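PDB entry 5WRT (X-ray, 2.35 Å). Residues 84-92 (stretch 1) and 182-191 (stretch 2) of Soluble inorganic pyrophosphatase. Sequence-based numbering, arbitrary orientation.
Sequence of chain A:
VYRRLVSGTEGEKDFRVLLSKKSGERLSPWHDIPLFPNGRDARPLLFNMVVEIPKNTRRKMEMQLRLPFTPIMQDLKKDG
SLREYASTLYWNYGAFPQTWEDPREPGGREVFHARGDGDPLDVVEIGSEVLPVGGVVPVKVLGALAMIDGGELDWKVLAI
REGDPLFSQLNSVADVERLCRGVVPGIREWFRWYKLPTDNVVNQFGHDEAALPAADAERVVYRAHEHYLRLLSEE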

# COMPACT_ATOMS: atom_id res chain seq x y z
N GLU A 84 -3.21 14.79 2.68
CA GLU A 84 -3.37 13.62 1.82
C GLU A 84 -2.79 12.41 2.53
O GLU A 84 -1.91 12.53 3.38
N TYR A 85 -3.29 11.23 2.18
CA TYR A 85 -2.60 10.01 2.57
C TYR A 85 -1.29 9.90 1.80
O TYR A 85 -1.16 10.41 0.68
N ALA A 86 -0.31 9.23 2.41
CA ALA A 86 0.98 9.06 1.75
C ALA A 86 0.89 8.14 0.54
O ALA A 86 1.78 8.18 -0.32
N SER A 87 -0.16 7.33 0.45
CA SER A 87 -0.32 6.38 -0.64
C SER A 87 -1.73 6.47 -1.20
O SER A 87 -2.67 6.88 -0.50
N THR A 88 -1.87 6.10 -2.47
CA THR A 88 -3.18 6.07 -3.09
C THR A 88 -4.00 4.90 -2.56
O THR A 88 -3.49 3.78 -2.42
N LEU A 89 -5.26 5.16 -2.25
CA LEU A 89 -6.19 4.12 -1.85
C LEU A 89 -6.80 3.47 -3.09
O LEU A 89 -7.31 4.17 -3.97
N TYR A 90 -6.73 2.15 -3.17
CA TYR A 90 -7.12 1.42 -4.37
C TYR A 90 -8.57 0.96 -4.35
O TYR A 90 -8.96 0.15 -5.20
N TRP A 91 -9.37 1.43 -3.40
CA TRP A 91 -10.76 1.03 -3.30
C TRP A 91 -11.60 2.22 -2.83
O TRP A 91 -11.10 3.11 -2.14
N ASN A 92 -12.87 2.22 -3.23
CA ASN A 92 -13.79 3.22 -2.71
C ASN A 92 -13.90 3.09 -1.19
O ASN A 92 -14.01 1.99 -0.65
N GLY A 182 -5.98 -11.14 -3.71
CA GLY A 182 -5.24 -9.97 -3.30
C GLY A 182 -6.06 -8.83 -2.74
O GLY A 182 -5.48 -7.85 -2.26
N VAL A 183 -7.39 -8.92 -2.78
CA VAL A 183 -8.22 -7.82 -2.28
C VAL A 183 -8.15 -7.75 -0.76
O VAL A 183 -7.87 -6.69 -0.19
N VAL A 184 -8.43 -8.87 -0.08
CA VAL A 184 -8.37 -8.88 1.38
C VAL A 184 -6.96 -8.57 1.90
O VAL A 184 -6.82 -7.68 2.74
N PRO A 185 -5.90 -9.26 1.45
CA PRO A 185 -4.56 -8.88 1.94
C PRO A 185 -4.12 -7.50 1.46
O PRO A 185 -3.40 -6.82 2.19
N GLY A 186 -4.55 -7.08 0.27
CA GLY A 186 -4.22 -5.73 -0.17
C GLY A 186 -4.78 -4.66 0.74
O GLY A 186 -4.12 -3.67 1.03
N ILE A 187 -6.02 -4.86 1.21
CA ILE A 187 -6.62 -3.89 2.12
C ILE A 187 -5.95 -3.95 3.49
O ILE A 187 -5.67 -2.91 4.09
N ARG A 188 -5.66 -5.15 3.99
CA ARG A 188 -5.00 -5.28 5.28
C ARG A 188 -3.62 -4.63 5.25
O ARG A 188 -3.25 -3.89 6.17
N GLU A 189 -2.83 -4.92 4.21
CA GLU A 189 -1.48 -4.37 4.15
C GLU A 189 -1.50 -2.86 3.90
O GLU A 189 -0.60 -2.15 4.35
N TRP A 190 -2.52 -2.37 3.19
CA TRP A 190 -2.62 -0.93 2.97
C TRP A 190 -2.78 -0.19 4.29
O TRP A 190 -2.04 0.76 4.58
N PHE A 191 -3.74 -0.61 5.11
CA PHE A 191 -3.99 0.06 6.38
C PHE A 191 -2.96 -0.28 7.45
O PHE A 191 -2.86 0.45 8.44

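The contact is built around one large residue, Trp 190, which the helix of stretch 2 sends toward stretch 1, two short, weakly bonded strands either side of a corner at Ala 86 and Ser 87; its chi1 is t, with chi2 at 98°. Glu 84 stays out of reach. Tyr 85 (chi1 m) points toward the helix and offers its ring face to the edge of the Trp 190 six-membered ring, the planes 85° apart, with Tyr 85 CD2 4.0 Å from Trp 190 CH2.

At the corner, Ala 86 makes no contact, while Ser 87 (chi1 m) points toward the helix, with Ser 87 CB 4.2 Å from Trp 190 NE1, and its carbonyl comes closer: Ser 87 O lies at the indole edge, 3.4 Å from Trp 190 CZ2. Thr 88 turns its side chain away, yet its carbonyl supplies the polar anchor. Trp 190 NE1 donates to Thr 88 O across 2.7 Å, the one hydrogen bond between the stretches, so the buried indole nitrogen is satisfied without any polar side chain. The hydroxyls of Ser 87 and Thr 88 are bonded elsewhere in the structure.

Leu 89 (chi1 t, chi2 p) leaves its backbone sideways, but its end reaches in. Leu 89 CD1 sits 3.4 Å from the centroid of the Trp 190 six-membered ring, nearly on the ring normal, a CH-pi contact; the same methyl also meets Phe 191, with Leu 89 CD1 4.4 Å from Phe 191 CZ. Tyr 90 (chi1 m) closes on the indole edge, Tyr 90 CE2 to Trp 190 CD1 being 3.7 Å.

Trp 91 (chi1 m, chi2 -91°) points toward the helix and takes the second hydrophobic site. Ile 187 CG1 lies over its face, 3.8 Å from Trp 91 CE2, while its edge approaches the Trp 190 face in an offset pair. Gly 186 leaves room here: Trp 91 CH2 comes within 3.5 Å of Gly 186 C. Asn 92 is out of reach.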

# COMPACT_ATOMS: atom_id res chain seq x y z
CB GLU A 84 -2.68 13.80 0.47
CG GLU A 84 -3.20 14.94 -0.39
CD GLU A 84 -2.56 14.95 -1.76
OE1 GLU A 84 -1.67 14.10 -2.02
OE2 GLU A 84 -2.95 15.80 -2.60
CB TYR A 85 -3.47 8.78 2.32
CG TYR A 85 -4.63 8.65 3.29
CD1 TYR A 85 -4.43 8.80 4.66
CD2 TYR A 85 -5.91 8.39 2.84
CE1 TYR A 85 -5.48 8.68 5.55
CE2 TYR A 85 -6.97 8.27 3.72
CZ TYR A 85 -6.75 8.42 5.08
OH TYR A 85 -7.79 8.31 5.96
CB ALA A 86 2.01 8.52 2.74
CB SER A 87 -0.04 4.95 -0.16
OG SER A 87 1.35 4.76 0.08
CB THR A 88 -3.04 5.97 -4.62
OG1 THR A 88 -2.42 7.17 -5.12
CG2 THR A 88 -4.39 5.80 -5.28
CB LEU A 89 -7.29 4.70 -0.96
CG LEU A 89 -8.10 3.74 -0.08
CD1 LEU A 89 -7.22 2.66 0.52
CD2 LEU A 89 -8.78 4.53 1.03
CB TYR A 90 -6.20 0.21 -4.58
CG TYR A 90 -4.73 0.56 -4.52
CD1 TYR A 90 -4.16 1.37 -5.49
CD2 TYR A 90 -3.92 0.07 -3.50
CE1 TYR A 90 -2.82 1.69 -5.45
CE2 TYR A 90 -2.58 0.39 -3.45
CZ TYR A 90 -2.03 1.20 -4.42
OH TYR A 90 -0.70 1.52 -4.38
CB TRP A 91 -10.93 -0.15 -2.33
CG TRP A 91 -10.00 -1.29 -2.62
CD1 TRP A 91 -10.23 -2.36 -3.44
CD2 TRP A 91 -8.67 -1.45 -2.11
NE1 TRP A 91 -9.13 -3.18 -3.46
CE2 TRP A 91 -8.16 -2.65 -2.65
CE3 TRP A 91 -7.86 -0.71 -1.24
CZ2 TRP A 91 -6.88 -3.12 -2.35
CZ3 TRP A 91 -6.59 -1.18 -0.94
CH2 TRP A 91 -6.11 -2.37 -1.50
CB ASN A 92 -15.17 3.06 -3.35
CG ASN A 92 -15.11 3.16 -4.86
OD1 ASN A 92 -14.88 4.23 -5.42
ND2 ASN A 92 -15.32 2.03 -5.54
CB VAL A 183 -9.66 -7.96 -2.79
CG1 VAL A 183 -10.58 -7.01 -2.02
CG2 VAL A 183 -9.72 -7.67 -4.28
CB VAL A 184 -8.93 -10.20 1.93
CG1 VAL A 184 -8.73 -10.27 3.43
CG2 VAL A 184 -10.40 -10.33 1.58
CB PRO A 185 -3.65 -9.98 1.38
CG PRO A 185 -4.37 -10.49 0.19
CD PRO A 185 -5.83 -10.40 0.52
CB ILE A 187 -8.14 -4.14 2.23
CG1 ILE A 187 -8.84 -3.76 0.93
CG2 ILE A 187 -8.73 -3.38 3.41
CD1 ILE A 187 -10.23 -4.33 0.79
CB ARG A 188 -4.88 -6.75 5.68
CG ARG A 188 -4.15 -6.95 7.01
CD ARG A 188 -4.18 -8.40 7.48
NE ARG A 188 -4.19 -9.33 6.35
CZ ARG A 188 -5.06 -10.31 6.20
NH1 ARG A 188 -6.00 -10.52 7.12
NH2 ARG A 188 -5.00 -11.10 5.14
CB GLU A 189 -0.67 -5.08 3.06
CG GLU A 189 -0.43 -6.56 3.34
CD GLU A 189 0.06 -6.83 4.75
OE1 GLU A 189 0.89 -6.06 5.27
OE2 GLU A 189 -0.40 -7.83 5.34
CB TRP A 190 -3.80 -0.62 2.04
CG TRP A 190 -3.71 0.74 1.41
CD1 TRP A 190 -3.25 1.03 0.16
CD2 TRP A 190 -4.08 1.99 2.00
NE1 TRP A 190 -3.31 2.38 -0.07
CE2 TRP A 190 -3.82 3.00 1.05
CE3 TRP A 190 -4.61 2.36 3.24
CZ2 TRP A 190 -4.07 4.34 1.30
CZ3 TRP A 190 -4.86 3.70 3.49
CH2 TRP A 190 -4.59 4.67 2.52
CB PHE A 191 -5.41 -0.25 6.87
CG PHE A 191 -6.47 0.50 6.12
CD1 PHE A 191 -6.70 1.84 6.40
CD2 PHE A 191 -7.21 -0.11 5.13
CE1 PHE A 191 -7.67 2.55 5.71
CE2 PHE A 191 -8.18 0.59 4.43
CZ PHE A 191 -8.41 1.92 4.73